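PDB 2UVP: DNA replication regulator protein HobA from Helicobacter pylori, which is required for initiation of DNA replication and increases the binding of DnaA to the oriC region. Local coordinates for residues 116-124 with 133-144. Residues are numbered along the deposited sequence; the frame is centred on the assembly and turned at random.
Sequences PMFWHVGKI and LLSKIPSFLWLF
Trp119 and Phe140 both swing their rings opposite the backbone nitrogen (chi1 179° and -175°), which sends the two side chains out alongside one another from the same face of the sheet, whereas Trp142 sets its CG beside its own nitrogen and turns one face of its indole to Trp119 NE1. Phe140 meets Trp119 edge to face, with CD1 3.6 Å from Trp119 CD2 and the planes at 51°. Trp119 NE1 in turn lies over that face of Trp142, 3.4 Å from Trp142 CE2, in an oblique pairing of the two indoles. Phe172 adds a further edge-to-face partner for Trp119.

Beneath this aromatic cluster, residues 116-121 and 139-143 run parallel, joined by a ladder that starts at Phe118 N to Pro138 O and ends at Gly122 N to Trp142 O. Its shortest rung is Phe140 N to Phe118 O, 2.7 Å.

On the other face of the sheet, Leu133 CD2 packs 3.7 Å from Phe118 CB, and Ile137 CG2 comes within 3.5 Å of Phe118 CE2. The buried His120 imidazole is gripped at both nitrogens, ND1 by Ser59 and NE2 by Lys123 O, which fixes its rotation; Lys123 O lies in the imidazole plane, 2.9 Å from His120 NE2, although NE2 stands well above the carbonyl plane.

Helix 127-133 links the strands on this face, making a classic beta-alpha-beta crossover within the parallel sheet of an SIS-clan alpha/beta fold.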
loop_
_atom_site.group_PDB
_atom_site.type_symbol
_atom_site.label_atom_id
_atom_site.label_comp_id
_atom_site.label_asym_id
_atom_site.label_seq_id
_atom_site.Cartn_x
_atom_site.Cartn_y
_atom_site.Cartn_z
ATOM N N PRO A 116 -3.224 18.619 -15.348
ATOM C CA PRO A 116 -3.979 17.812 -14.384
ATOM C C PRO A 116 -5.415 18.295 -14.189
ATOM O O PRO A 116 -5.709 19.466 -14.396
ATOM C CB PRO A 116 -3.198 18.016 -13.091
ATOM C CG PRO A 116 -2.736 19.473 -13.210
ATOM C CD PRO A 116 -2.380 19.626 -14.668
ATOM N N MET A 117 -6.284 17.373 -13.779
ATOM C CA MET A 117 -7.628 17.705 -13.320
ATOM C C MET A 117 -7.834 16.884 -12.059
ATOM O O MET A 117 -7.487 15.694 -12.043
ATOM C CB MET A 117 -8.685 17.354 -14.380
ATOM C CG MET A 117 -10.113 17.396 -13.838
ATOM S SD MET A 117 -11.386 16.919 -15.026
ATOM C CE MET A 117 -11.545 18.428 -15.969
ATOM N N PHE A 118 -8.351 17.518 -11.006
ATOM C CA PHE A 118 -8.592 16.834 -9.740
ATOM C C PHE A 118 -9.960 16.198 -9.754
ATOM O O PHE A 118 -10.955 16.880 -10.008
ATOM C CB PHE A 118 -8.521 17.791 -8.561
ATOM C CG PHE A 118 -7.164 18.369 -8.336
ATOM C CD1 PHE A 118 -6.124 17.579 -7.856
ATOM C CD2 PHE A 118 -6.933 19.711 -8.588
ATOM C CE1 PHE A 118 -4.850 18.126 -7.637
ATOM C CE2 PHE A 118 -5.661 20.272 -8.378
ATOM C CZ PHE A 118 -4.623 19.482 -7.903
ATOM N N TRP A 119 -10.020 14.907 -9.470
ATOM C CA TRP A 119 -11.319 14.229 -9.340
ATOM C C TRP A 119 -11.410 13.793 -7.906
ATOM O O TRP A 119 -10.650 12.920 -7.463
ATOM C CB TRP A 119 -11.362 13.020 -10.254
ATOM C CG TRP A 119 -12.614 12.188 -10.223
ATOM C CD1 TRP A 119 -13.713 12.318 -9.392
ATOM C CD2 TRP A 119 -12.878 11.070 -11.066
ATOM N NE1 TRP A 119 -14.640 11.336 -9.688
ATOM C CE2 TRP A 119 -14.146 10.553 -10.701
ATOM C CE3 TRP A 119 -12.154 10.439 -12.082
ATOM C CZ2 TRP A 119 -14.720 9.460 -11.353
ATOM C CZ3 TRP A 119 -12.714 9.360 -12.733
ATOM C CH2 TRP A 119 -13.999 8.875 -12.361
ATOM N N HIS A 120 -12.304 14.420 -7.141
ATOM C CA HIS A 120 -12.351 14.104 -5.713
ATOM C C HIS A 120 -13.724 13.579 -5.359
ATOM O O HIS A 120 -14.725 14.120 -5.832
ATOM C CB HIS A 120 -12.007 15.314 -4.836
ATOM C CG HIS A 120 -12.132 15.030 -3.376
ATOM N ND1 HIS A 120 -11.183 14.311 -2.675
ATOM C CD2 HIS A 120 -13.145 15.270 -2.502
ATOM C CE1 HIS A 120 -11.579 14.179 -1.422
ATOM N NE2 HIS A 120 -12.783 14.712 -1.306
ATOM N N VAL A 121 -13.757 12.553 -4.512
ATOM C CA VAL A 121 -15.018 11.975 -4.042
ATOM C C VAL A 121 -15.143 12.029 -2.534
ATOM O O VAL A 121 -14.338 11.442 -1.804
ATOM C CB VAL A 121 -15.165 10.504 -4.490
ATOM C CG1 VAL A 121 -16.536 9.967 -4.065
ATOM C CG2 VAL A 121 -14.962 10.412 -6.003
ATOM N N GLY A 122 -16.180 12.723 -2.062
ATOM C CA GLY A 122 -16.574 12.642 -0.676
ATOM C C GLY A 122 -16.187 13.879 0.111
ATOM O O GLY A 122 -16.030 14.976 -0.457
ATOM N N LYS A 123 -16.039 13.681 1.411
ATOM C CA LYS A 123 -15.668 14.764 2.338
ATOM C C LYS A 123 -14.291 15.301 2.011
ATOM O O LYS A 123 -13.406 14.538 1.568
ATOM C CB LYS A 123 -15.661 14.247 3.768
ATOM C CG LYS A 123 -17.022 13.818 4.275
ATOM C CD LYS A 123 -16.993 13.491 5.768
ATOM C CE LYS A 123 -16.149 12.257 6.064
ATOM N NZ LYS A 123 -16.372 11.709 7.445
ATOM N N ILE A 124 -14.111 16.597 2.261
ATOM C CA ILE A 124 -12.801 17.236 2.142
ATOM C C ILE A 124 -12.238 17.326 3.568
ATOM O O ILE A 124 -12.640 18.193 4.359
ATOM C CB ILE A 124 -12.897 18.610 1.449
ATOM C CG1 ILE A 124 -13.500 18.443 0.046
ATOM C CG2 ILE A 124 -11.507 19.264 1.389
ATOM C CD1 ILE A 124 -13.911 19.722 -0.669
ATOM N N LEU A 133 -8.533 22.216 -4.168
ATOM C CA LEU A 133 -9.747 22.045 -4.949
ATOM C C LEU A 133 -10.363 23.399 -5.300
ATOM O O LEU A 133 -11.021 23.530 -6.324
ATOM C CB LEU A 133 -10.727 21.133 -4.208
ATOM C CG LEU A 133 -10.207 19.703 -3.978
ATOM C CD1 LEU A 133 -11.239 18.885 -3.243
ATOM C CD2 LEU A 133 -9.795 19.017 -5.276
ATOM N N LEU A 134 -10.113 24.393 -4.448
ATOM C CA LEU A 134 -10.516 25.792 -4.681
ATOM C C LEU A 134 -9.699 26.500 -5.773
ATOM O O LEU A 134 -10.077 27.589 -6.235
ATOM C CB LEU A 134 -10.394 26.574 -3.372
ATOM C CG LEU A 134 -11.610 27.124 -2.609
ATOM C CD1 LEU A 134 -12.946 26.486 -2.985
ATOM C CD2 LEU A 134 -11.379 27.036 -1.109
ATOM N N SER A 135 -8.588 25.882 -6.176
ATOM C CA SER A 135 -7.639 26.494 -7.105
ATOM C C SER A 135 -8.152 26.605 -8.548
ATOM O O SER A 135 -9.288 26.232 -8.844
ATOM C CB SER A 135 -6.297 25.754 -7.061
ATOM O OG SER A 135 -6.350 24.534 -7.784
ATOM N N LYS A 136 -7.301 27.134 -9.425
ATOM C CA LYS A 136 -7.601 27.338 -10.840
ATOM C C LYS A 136 -7.654 26.014 -11.598
ATOM O O LYS A 136 -8.263 25.931 -12.668
ATOM C CB LYS A 136 -6.530 28.230 -11.509
ATOM C CG LYS A 136 -5.698 29.104 -10.554
ATOM C CD LYS A 136 -4.502 28.323 -9.963
ATOM C CE LYS A 136 -4.165 28.786 -8.546
ATOM N NZ LYS A 136 -5.350 28.775 -7.639
ATOM N N ILE A 137 -7.000 24.985 -11.057
ATOM C CA ILE A 137 -6.878 23.712 -11.763
ATOM C C ILE A 137 -8.288 23.142 -11.968
ATOM O O ILE A 137 -9.125 23.242 -11.077
ATOM C CB ILE A 137 -5.937 22.699 -11.031
ATOM C CG1 ILE A 137 -4.472 23.153 -11.102
ATOM C CG2 ILE A 137 -5.986 21.311 -11.689
ATOM C CD1 ILE A 137 -4.051 24.133 -10.039
ATOM N N PRO A 138 -8.561 22.596 -13.162
ATOM C CA PRO A 138 -9.843 21.961 -13.445
ATOM C C PRO A 138 -10.146 20.848 -12.447
ATOM O O PRO A 138 -9.218 20.247 -11.888
ATOM C CB PRO A 138 -9.639 21.388 -14.845
ATOM C CG PRO A 138 -8.571 22.234 -15.453
ATOM C CD PRO A 138 -7.659 22.568 -14.332
ATOM N N SER A 139 -11.434 20.604 -12.192
ATOM C CA SER A 139 -11.828 19.556 -11.254
ATOM C C SER A 139 -13.150 18.866 -11.620
ATOM O O SER A 139 -13.966 19.397 -12.380
ATOM C CB SER A 139 -11.855 20.088 -9.821
ATOM O OG SER A 139 -12.815 21.117 -9.684
ATOM N N PHE A 140 -13.325 17.660 -11.094
ATOM C CA PHE A 140 -14.535 16.862 -11.272
ATOM C C PHE A 140 -14.852 16.450 -9.858
ATOM O O PHE A 140 -14.242 15.516 -9.319
ATOM C CB PHE A 140 -14.147 15.648 -12.119
ATOM C CG PHE A 140 -15.287 14.736 -12.542
ATOM C CD1 PHE A 140 -15.012 13.378 -12.755
ATOM C CD2 PHE A 140 -16.569 15.212 -12.832
ATOM C CE1 PHE A 140 -16.008 12.484 -13.219
ATOM C CE2 PHE A 140 -17.568 14.336 -13.296
ATOM C CZ PHE A 140 -17.287 12.966 -13.480
ATOM N N LEU A 141 -15.765 17.182 -9.223
ATOM C CA LEU A 141 -15.958 17.057 -7.790
ATOM C C LEU A 141 -17.284 16.406 -7.452
ATOM O O LEU A 141 -18.356 16.893 -7.848
ATOM C CB LEU A 141 -15.864 18.425 -7.103
ATOM C CG LEU A 141 -14.567 19.212 -7.356
ATOM C CD1 LEU A 141 -14.593 20.579 -6.643
ATOM C CD2 LEU A 141 -13.343 18.419 -6.958
ATOM N N TRP A 142 -17.195 15.306 -6.715
ATOM C CA TRP A 142 -18.365 14.581 -6.280
ATOM C C TRP A 142 -18.431 14.792 -4.798
ATOM O O TRP A 142 -17.727 14.125 -4.032
ATOM C CB TRP A 142 -18.200 13.095 -6.596
ATOM C CG TRP A 142 -18.070 12.727 -8.038
ATOM C CD1 TRP A 142 -17.711 13.524 -9.099
ATOM C CD2 TRP A 142 -18.245 11.411 -8.564
ATOM N NE1 TRP A 142 -17.684 12.768 -10.261
ATOM C CE2 TRP A 142 -18.018 11.473 -9.954
ATOM C CE3 TRP A 142 -18.618 10.181 -7.988
ATOM C CZ2 TRP A 142 -18.136 10.340 -10.791
ATOM C CZ3 TRP A 142 -18.726 9.050 -8.821
ATOM C CH2 TRP A 142 -18.489 9.143 -10.204
ATOM N N LEU A 143 -19.256 15.756 -4.381
ATOM C CA LEU A 143 -19.193 16.260 -3.010
ATOM C C LEU A 143 -20.515 16.139 -2.294
ATOM O O LEU A 143 -21.556 15.968 -2.940
ATOM C CB LEU A 143 -18.775 17.750 -3.004
ATOM C CG LEU A 143 -17.475 18.096 -3.745
ATOM C CD1 LEU A 143 -17.298 19.626 -3.828
ATOM C CD2 LEU A 143 -16.278 17.428 -3.084
ATOM N N PHE A 144 -20.459 16.236 -0.967
ATOM C CA PHE A 144 -21.672 16.270 -0.149
ATOM C C PHE A 144 -22.249 17.687 0.021
ATOM O O PHE A 144 -23.378 17.858 0.510
ATOM C CB PHE A 144 -21.390 15.617 1.190
ATOM C CG PHE A 144 -20.937 14.187 1.071
ATOM C CD1 PHE A 144 -21.665 13.279 0.314
ATOM C CD2 PHE A 144 -19.810 13.748 1.743
ATOM C CE1 PHE A 144 -21.253 11.943 0.207
ATOM C CE2 PHE A 144 -19.390 12.418 1.660
ATOM C CZ PHE A 144 -20.123 11.515 0.883
HETATM O O HOH W 1 -17.872 16.891 0.365
#